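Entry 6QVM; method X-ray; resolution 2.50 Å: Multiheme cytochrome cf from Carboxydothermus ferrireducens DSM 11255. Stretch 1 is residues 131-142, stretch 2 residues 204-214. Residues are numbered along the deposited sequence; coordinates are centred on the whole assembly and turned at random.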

# COMPACT_ATOMS: atom_id res chain seq x y z
N ARG A 131 41.41 -10.22 23.61
CA ARG A 131 40.68 -9.93 22.39
C ARG A 131 39.34 -9.26 22.66
O ARG A 131 38.79 -8.60 21.77
N LEU A 132 38.81 -9.39 23.88
CA LEU A 132 37.71 -8.52 24.27
C LEU A 132 38.14 -7.06 24.29
O LEU A 132 37.40 -6.18 23.86
N ALA A 133 39.35 -6.80 24.80
CA ALA A 133 39.88 -5.43 24.79
C ALA A 133 40.10 -4.93 23.37
O ALA A 133 39.95 -3.73 23.10
N TYR A 134 40.44 -5.83 22.44
CA TYR A 134 40.60 -5.45 21.04
C TYR A 134 39.26 -5.14 20.40
O TYR A 134 39.06 -4.05 19.85
N PHE A 135 38.31 -6.09 20.48
CA PHE A 135 36.97 -5.86 19.95
C PHE A 135 36.36 -4.59 20.54
O PHE A 135 35.64 -3.86 19.85
N LEU A 136 36.64 -4.31 21.82
CA LEU A 136 36.12 -3.10 22.44
C LEU A 136 36.73 -1.85 21.83
O LEU A 136 36.07 -0.81 21.75
N MET A 137 37.99 -1.93 21.39
CA MET A 137 38.62 -0.78 20.75
C MET A 137 38.00 -0.51 19.39
O MET A 137 37.72 0.64 19.03
N VAL A 138 37.78 -1.57 18.60
CA VAL A 138 37.09 -1.43 17.31
C VAL A 138 35.71 -0.83 17.52
O VAL A 138 35.36 0.20 16.93
N ALA A 139 34.91 -1.46 18.38
CA ALA A 139 33.52 -1.05 18.55
C ALA A 139 33.41 0.38 19.06
O ALA A 139 32.52 1.13 18.64
N LEU A 140 34.29 0.77 19.99
CA LEU A 140 34.29 2.16 20.45
C LEU A 140 35.03 3.08 19.49
O LEU A 140 35.15 4.28 19.79
N LYS A 141 35.54 2.56 18.38
CA LYS A 141 36.25 3.33 17.36
C LYS A 141 37.30 4.23 18.01
O LYS A 141 37.34 5.45 17.81
N ALA A 142 38.16 3.60 18.80
CA ALA A 142 39.13 4.30 19.64
C ALA A 142 40.56 3.93 19.27
O ALA A 142 41.44 3.94 20.13
N LYS A 204 30.09 -5.91 30.99
CA LYS A 204 30.58 -4.58 31.33
C LYS A 204 31.17 -3.89 30.10
O LYS A 204 31.08 -2.66 29.98
N ALA A 205 31.76 -4.66 29.19
CA ALA A 205 32.26 -4.08 27.95
C ALA A 205 31.11 -3.73 27.01
O ALA A 205 31.11 -2.66 26.38
N PHE A 206 30.12 -4.62 26.90
CA PHE A 206 28.96 -4.36 26.05
C PHE A 206 28.20 -3.12 26.51
O PHE A 206 27.74 -2.33 25.69
N ASN A 207 28.10 -2.93 27.83
CA ASN A 207 27.43 -1.74 28.36
C ASN A 207 28.14 -0.47 27.91
O ASN A 207 27.49 0.55 27.64
N ALA A 208 29.47 -0.50 27.85
CA ALA A 208 30.21 0.67 27.39
C ALA A 208 29.96 0.95 25.91
O ALA A 208 29.94 2.11 25.49
N VAL A 209 29.78 -0.11 25.11
CA VAL A 209 29.37 0.08 23.72
C VAL A 209 27.96 0.65 23.65
O VAL A 209 27.68 1.55 22.85
N GLN A 210 27.06 0.14 24.49
CA GLN A 210 25.69 0.65 24.50
C GLN A 210 25.62 2.09 24.99
O GLN A 210 24.73 2.84 24.58
N ALA A 211 26.53 2.49 25.88
CA ALA A 211 26.55 3.87 26.35
C ALA A 211 26.96 4.82 25.23
O ALA A 211 26.45 5.94 25.14
N LYS A 212 27.89 4.39 24.37
CA LYS A 212 28.36 5.25 23.29
C LYS A 212 27.35 5.37 22.16
O LYS A 212 27.25 6.43 21.53
N TYR A 213 26.59 4.30 21.89
CA TYR A 213 25.56 4.30 20.85
C TYR A 213 24.20 4.01 21.49
O TYR A 213 23.62 2.94 21.27
N PRO A 214 23.66 4.95 22.26
CA PRO A 214 22.41 4.67 22.97
C PRO A 214 21.22 4.63 22.03
O PRO A 214 21.19 5.30 20.99

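The helices 131-139 and 204-212 run side by side in nearly the same direction, with 4° between their axes and a closest approach of 10.3 Å. Along stretch 2, the residues that meet stretch 1 recur at the three- and four-residue spacing of a helical face: Ala-205, Ala-208, Val-209, Lys-212 and, just past the helix, Tyr-213.

Lys-204 lies outside the contact, its side chain leading away from stretch 1. The interface opens at Ala-205, whose CB points toward the partner helix. The CA of Ala-205 lies 6.8 Å from the CA of Leu-136. Two leucines one turn apart, both with chi1 t and chi2 p, cover this alanine: Leu-132 CD1 lies 3.8 Å from Ala-205 CB, and Leu-136 CD1 lies 4.1 Å from the same CB. Both leave their backbone sideways, but their ends come nearer to stretch 2. Phe-206 points away and Asn-207 is out of reach, so neither contributes.

Ala-208 also points toward stretch 1, but its contact is made through the backbone, with Leu-140 CD2 3.8 Å from Ala-208 O. Val-209, in the t rotamer, forms the apolar centre of the packing. Its CG2 meets three side chains, lying 3.6 Å from Leu-136 CD1, 4.0 Å from Ala-139 CB and 4.0 Å from Leu-140 CD2. Leu-140 adopts chi1 m and chi2 t, which carries CD2 over the valine backbone, 3.8 Å from Val-209 CA. Gln-210 turns away and Ala-211 makes no contact.

Lys-212 points toward stretch 1 with chi1 to chi3 all t and chi4 p. Its aliphatic portion packs against Leu-140, CD lying 3.8 Å from Leu-140 CD2, while its CE approaches Lys-141 CE at 4.2 Å. The contact between the two lysines is thus one of methylenes.

Tyr-213, the first residue to leave helical geometry, has chi1 m and reaches across to the C-terminal end of the first helix. There its OH donates a short hydrogen bond of 2.5 Å to Ala-139 O, the one hydrogen bond between the stretches. The acceptor sits at the ring edge, near the ring plane, as suits a phenol donor. The helix ends in a Schellman motif: Lys-141 takes a positive phi, and Ala-142 N bonds back to Met-137 O. Lys-141 points toward stretch 2, its CE 3.4 Å from Tyr-213 OH and its NZ also at the ring edge. Pro-214 is out of reach.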

# COMPACT_ATOMS: atom_id res chain seq x y z
CB ARG A 131 40.51 -11.20 21.55
CG ARG A 131 41.54 -11.24 20.42
CD ARG A 131 41.51 -12.49 19.57
NE ARG A 131 40.54 -12.45 18.48
CZ ARG A 131 40.57 -11.58 17.46
NH1 ARG A 131 39.65 -11.65 16.51
NH2 ARG A 131 41.51 -10.66 17.39
CB LEU A 132 37.16 -8.93 25.64
CG LEU A 132 36.12 -7.98 26.24
CD1 LEU A 132 34.85 -7.97 25.39
CD2 LEU A 132 35.80 -8.33 27.68
CB ALA A 133 41.18 -5.37 25.59
CB TYR A 134 41.32 -6.57 20.29
CG TYR A 134 41.47 -6.35 18.80
CD1 TYR A 134 42.23 -5.30 18.30
CD2 TYR A 134 40.87 -7.21 17.89
CE1 TYR A 134 42.38 -5.11 16.94
CE2 TYR A 134 41.01 -7.03 16.53
CZ TYR A 134 41.77 -5.98 16.06
OH TYR A 134 41.90 -5.80 14.70
CB PHE A 135 36.06 -7.05 20.26
CG PHE A 135 36.45 -8.31 19.55
CD1 PHE A 135 37.12 -8.26 18.34
CD2 PHE A 135 36.12 -9.54 20.09
CE1 PHE A 135 37.48 -9.44 17.69
CE2 PHE A 135 36.47 -10.72 19.44
CZ PHE A 135 37.15 -10.66 18.24
CB LEU A 136 36.38 -3.14 23.94
CG LEU A 136 35.66 -2.06 24.75
CD1 LEU A 136 34.16 -2.17 24.57
CD2 LEU A 136 36.03 -2.18 26.21
CB MET A 137 40.12 -1.01 20.63
CG MET A 137 40.84 0.04 19.82
SD MET A 137 42.44 -0.55 19.24
CE MET A 137 41.93 -1.87 18.15
CB VAL A 138 37.00 -2.79 16.60
CG1 VAL A 138 36.26 -2.64 15.28
CG2 VAL A 138 38.38 -3.39 16.40
CB ALA A 139 32.79 -2.03 19.46
CB LEU A 140 34.89 2.27 21.85
CG LEU A 140 34.07 1.66 22.99
CD1 LEU A 140 34.47 2.27 24.32
CD2 LEU A 140 32.58 1.86 22.72
CB LYS A 141 35.27 4.13 16.50
CG LYS A 141 34.27 3.28 15.75
CD LYS A 141 33.37 4.13 14.87
CE LYS A 141 32.70 5.24 15.67
NZ LYS A 141 31.51 5.78 14.97
CB ALA A 142 38.86 4.03 21.12
CB LYS A 204 31.61 -4.68 32.45
CG LYS A 204 32.05 -3.35 33.05
CD LYS A 204 32.38 -3.50 34.52
CE LYS A 204 32.95 -2.21 35.09
NZ LYS A 204 34.31 -1.94 34.57
CB ALA A 205 33.25 -5.04 27.28
CB PHE A 206 28.05 -5.59 26.05
CG PHE A 206 26.85 -5.47 25.15
CD1 PHE A 206 27.00 -5.24 23.79
CD2 PHE A 206 25.57 -5.59 25.66
CE1 PHE A 206 25.89 -5.13 22.96
CE2 PHE A 206 24.46 -5.48 24.84
CZ PHE A 206 24.62 -5.25 23.49
CB ASN A 207 27.34 -1.81 29.89
CG ASN A 207 26.38 -2.88 30.36
OD1 ASN A 207 25.54 -3.36 29.60
ND2 ASN A 207 26.51 -3.28 31.63
CB ALA A 208 31.70 0.48 27.65
CB VAL A 209 29.49 -1.25 22.95
CG1 VAL A 209 29.07 -1.06 21.51
CG2 VAL A 209 30.90 -1.81 23.03
CB GLN A 210 24.80 -0.24 25.37
CG GLN A 210 24.27 -1.47 24.66
CD GLN A 210 23.44 -2.35 25.58
OE1 GLN A 210 23.87 -2.69 26.69
NE2 GLN A 210 22.25 -2.73 25.13
CB ALA A 211 27.48 4.01 27.55
CB LYS A 212 29.69 4.74 22.74
CG LYS A 212 30.33 5.69 21.73
CD LYS A 212 31.39 5.00 20.90
CE LYS A 212 31.76 5.85 19.69
NZ LYS A 212 32.45 7.10 20.07
CB TYR A 213 25.86 3.27 19.76
CG TYR A 213 27.30 3.26 19.28
CD1 TYR A 213 27.74 4.17 18.34
CD2 TYR A 213 28.20 2.32 19.77
CE1 TYR A 213 29.05 4.16 17.90
CE2 TYR A 213 29.51 2.30 19.33
CZ TYR A 213 29.93 3.22 18.39
OH TYR A 213 31.23 3.20 17.96
CB PRO A 214 22.30 5.83 23.96
CG PRO A 214 23.00 6.95 23.27
CD PRO A 214 24.13 6.33 22.49